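Local coordinates for protein thymidylate kinase (Ehrlichia chaffeensis, PDB 3LD9) that probably phosphorylates dTMP to dTDP with ATP as phosphate donor, a step of both de novo and salvage dTTP synthesis, at residues T63-N66 with E67-N71. Numbering follows the deposited sequence. Where two conformers were deposited one is given.
Sequences TLLN and ESVRN
Leu65 and Val69, one helical turn apart, run alongside each other on one flank of helix 64-74. Leu65 CD1 meets Val69 CG2 at 3.9 Å. This is the close-packed side, buried against helix 81-105 and a second subunit. Val69 CG2 sits beside its own backbone N, anti to the carbonyl carbon, which also brings it to 3.4 Å from Leu65 O. Leu65 O accepts Val69 N at 2.8 Å, nearly straight.

Thr63 is the N-cap. Thr63 OG1 accepts Asn66 N at 3.0 Å, and Thr63 O takes Glu67 N. Glu67 CG, beside its backbone N (chi1 -72°), rests 3.3 Å from Thr63 O. In the conformer given, a bend at chi2 carries OE2 to Gly62 N and OE1 to a salt bridge with Arg58.

Leu64 and Ser68 form the more open, hydrated side, partly covered by other subunits. One water donates to Leu64 O at 2.7 Å and bonds Ser68 OG. Leu64 O also accepts Ser68 N.

Arg70 extends to Pro60 O, near the predicted ATP-binding loop. Thr63 and Val69 pack on helix 81-105; buried Asn66 ND2 bonds its Met91 O and Gly61 O. The helix follows strand 54-58, outermost in the parallel sheet within this chain.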
ATOM      1  N   THR A  63       3.318   6.169  -3.832  1.00 18.57           N
ATOM      2  CA  THR A  63       3.002   4.928  -3.128  1.00 18.85           C
ATOM      3  C   THR A  63       2.548   3.899  -4.161  1.00 18.09           C
ATOM      4  O   THR A  63       2.207   4.270  -5.277  1.00 17.87           O
ATOM      5  CB  THR A  63       1.865   5.150  -2.100  1.00 18.43           C
ATOM      6  OG1 THR A  63       0.613   5.359  -2.789  1.00 17.33           O
ATOM      7  CG2 THR A  63       2.202   6.377  -1.215  1.00 18.18           C
ATOM      8  N   LEU A  64       2.587   2.618  -3.806  1.00 17.25           N
ATOM      9  CA  LEU A  64       2.120   1.597  -4.713  1.00 17.31           C
ATOM     10  C   LEU A  64       0.667   1.856  -5.164  1.00 17.09           C
ATOM     11  O   LEU A  64       0.344   1.727  -6.330  1.00 15.29           O
ATOM     12  CB  LEU A  64       2.237   0.234  -4.085  1.00 18.32           C
ATOM     13  CG  LEU A  64       3.636  -0.284  -3.722  1.00 18.84           C
ATOM     14  CD1 LEU A  64       3.529  -1.741  -3.260  1.00 19.06           C
ATOM     15  CD2 LEU A  64       4.633  -0.146  -4.916  1.00 18.32           C
ATOM     16  N   LEU A  65      -0.219   2.232  -4.240  1.00 16.46           N
ATOM     17  CA  LEU A  65      -1.607   2.541  -4.645  1.00 16.03           C
ATOM     18  C   LEU A  65      -1.642   3.679  -5.635  1.00 15.39           C
ATOM     19  O   LEU A  65      -2.285   3.554  -6.670  1.00 15.34           O
ATOM     20  CB  LEU A  65      -2.489   2.852  -3.440  1.00 15.85           C
ATOM     21  CG  LEU A  65      -3.914   3.338  -3.702  1.00 16.45           C
ATOM     22  CD1 LEU A  65      -4.730   2.280  -4.484  1.00 14.83           C
ATOM     23  CD2 LEU A  65      -4.566   3.724  -2.350  1.00 16.56           C
ATOM     24  N   ASN A  66      -0.936   4.771  -5.339  1.00 14.89           N
ATOM     25  CA  ASN A  66      -0.970   5.951  -6.196  1.00 15.52           C
ATOM     26  C   ASN A  66      -0.406   5.680  -7.581  1.00 16.80           C
ATOM     27  O   ASN A  66      -0.909   6.233  -8.561  1.00 16.16           O
ATOM     28  CB  ASN A  66      -0.218   7.146  -5.590  1.00 15.58           C
ATOM     29  CG  ASN A  66      -0.964   7.796  -4.443  1.00 15.01           C
ATOM     30  OD1 ASN A  66      -2.123   7.479  -4.182  1.00 14.05           O
ATOM     31  ND2 ASN A  66      -0.289   8.716  -3.744  1.00 14.29           N
ATOM     32  N   GLU A  67       0.634   4.848  -7.642  1.00 16.98           N
ATOM     33  CA  GLU A  67       1.208   4.478  -8.920  0.50 17.89           C
ATOM     34  C   GLU A  67       0.195   3.670  -9.718  1.00 18.39           C
ATOM     35  O   GLU A  67       0.030   3.905 -10.920  1.00 18.46           O
ATOM     36  CB  GLU A  67       2.520   3.701  -8.742  0.50 18.57           C
ATOM     37  CG  GLU A  67       3.682   4.574  -8.261  0.50 19.12           C
ATOM     38  CD  GLU A  67       3.964   5.763  -9.188  0.50 21.96           C
ATOM     39  OE1 GLU A  67       3.523   5.742 -10.363  0.50 22.51           O
ATOM     40  OE2 GLU A  67       4.637   6.729  -8.744  0.50 22.84           O
ATOM     41  N   SER A  68      -0.496   2.730  -9.065  1.00 18.29           N
ATOM     42  CA  SER A  68      -1.506   1.942  -9.774  1.00 18.81           C
ATOM     43  C   SER A  68      -2.681   2.799 -10.237  1.00 18.04           C
ATOM     44  O   SER A  68      -3.182   2.607 -11.351  1.00 18.48           O
ATOM     45  CB  SER A  68      -2.029   0.770  -8.965  1.00 19.07           C
ATOM     46  OG  SER A  68      -1.046  -0.236  -8.799  1.00 21.45           O
ATOM     47  N   VAL A  69      -3.147   3.699  -9.379  1.00 16.71           N
ATOM     48  CA  VAL A  69      -4.223   4.619  -9.750  1.00 16.16           C
ATOM     49  C   VAL A  69      -3.742   5.530 -10.893  1.00 17.72           C
ATOM     50  O   VAL A  69      -4.508   5.802 -11.810  1.00 17.41           O
ATOM     51  CB  VAL A  69      -4.706   5.483  -8.564  1.00 15.46           C
ATOM     52  CG1 VAL A  69      -5.694   6.605  -9.031  1.00 12.64           C
ATOM     53  CG2 VAL A  69      -5.349   4.627  -7.525  1.00 14.03           C
ATOM     54  N   ARG A  70      -2.498   6.007 -10.830  1.00 18.75           N
ATOM     55  CA  ARG A  70      -1.946   6.835 -11.918  1.00 21.11           C
ATOM     56  C   ARG A  70      -1.999   6.128 -13.288  1.00 22.95           C
ATOM     57  O   ARG A  70      -2.297   6.766 -14.311  1.00 24.62           O
ATOM     58  CB  ARG A  70      -0.527   7.233 -11.595  1.00 21.88           C
ATOM     59  CG  ARG A  70       0.258   7.947 -12.719  1.00 24.97           C
ATOM     60  CD  ARG A  70       1.737   7.736 -12.539  1.00 28.38           C
ATOM     61  NE  ARG A  70       2.503   8.395 -13.603  1.00 33.77           N
ATOM     62  CZ  ARG A  70       3.269   9.482 -13.468  1.00 34.05           C
ATOM     63  NH1 ARG A  70       3.432  10.104 -12.294  1.00 33.68           N
ATOM     64  NH2 ARG A  70       3.890   9.955 -14.538  1.00 35.08           N
ATOM     65  N   ASN A  71      -1.731   4.824 -13.316  1.00 23.56           N
ATOM     66  CA  ASN A  71      -1.743   4.071 -14.572  1.00 24.80           C
ATOM     67  C   ASN A  71      -3.141   3.944 -15.117  1.00 24.86           C
ATOM     68  O   ASN A  71      -3.333   4.047 -16.330  1.00 26.96           O
ATOM     69  CB  ASN A  71      -1.137   2.671 -14.402  1.00 25.42           C
ATOM     70  CG  ASN A  71       0.328   2.705 -13.983  1.00 27.14           C
ATOM     71  OD1 ASN A  71       1.009   3.698 -14.145  1.00 29.83           O
ATOM     72  ND2 ASN A  71       0.796   1.612 -13.399  1.00 27.90           N
TER
HETATM   73  O   HOH W   1       1.486  -0.233  -7.730  1.00 19.16           O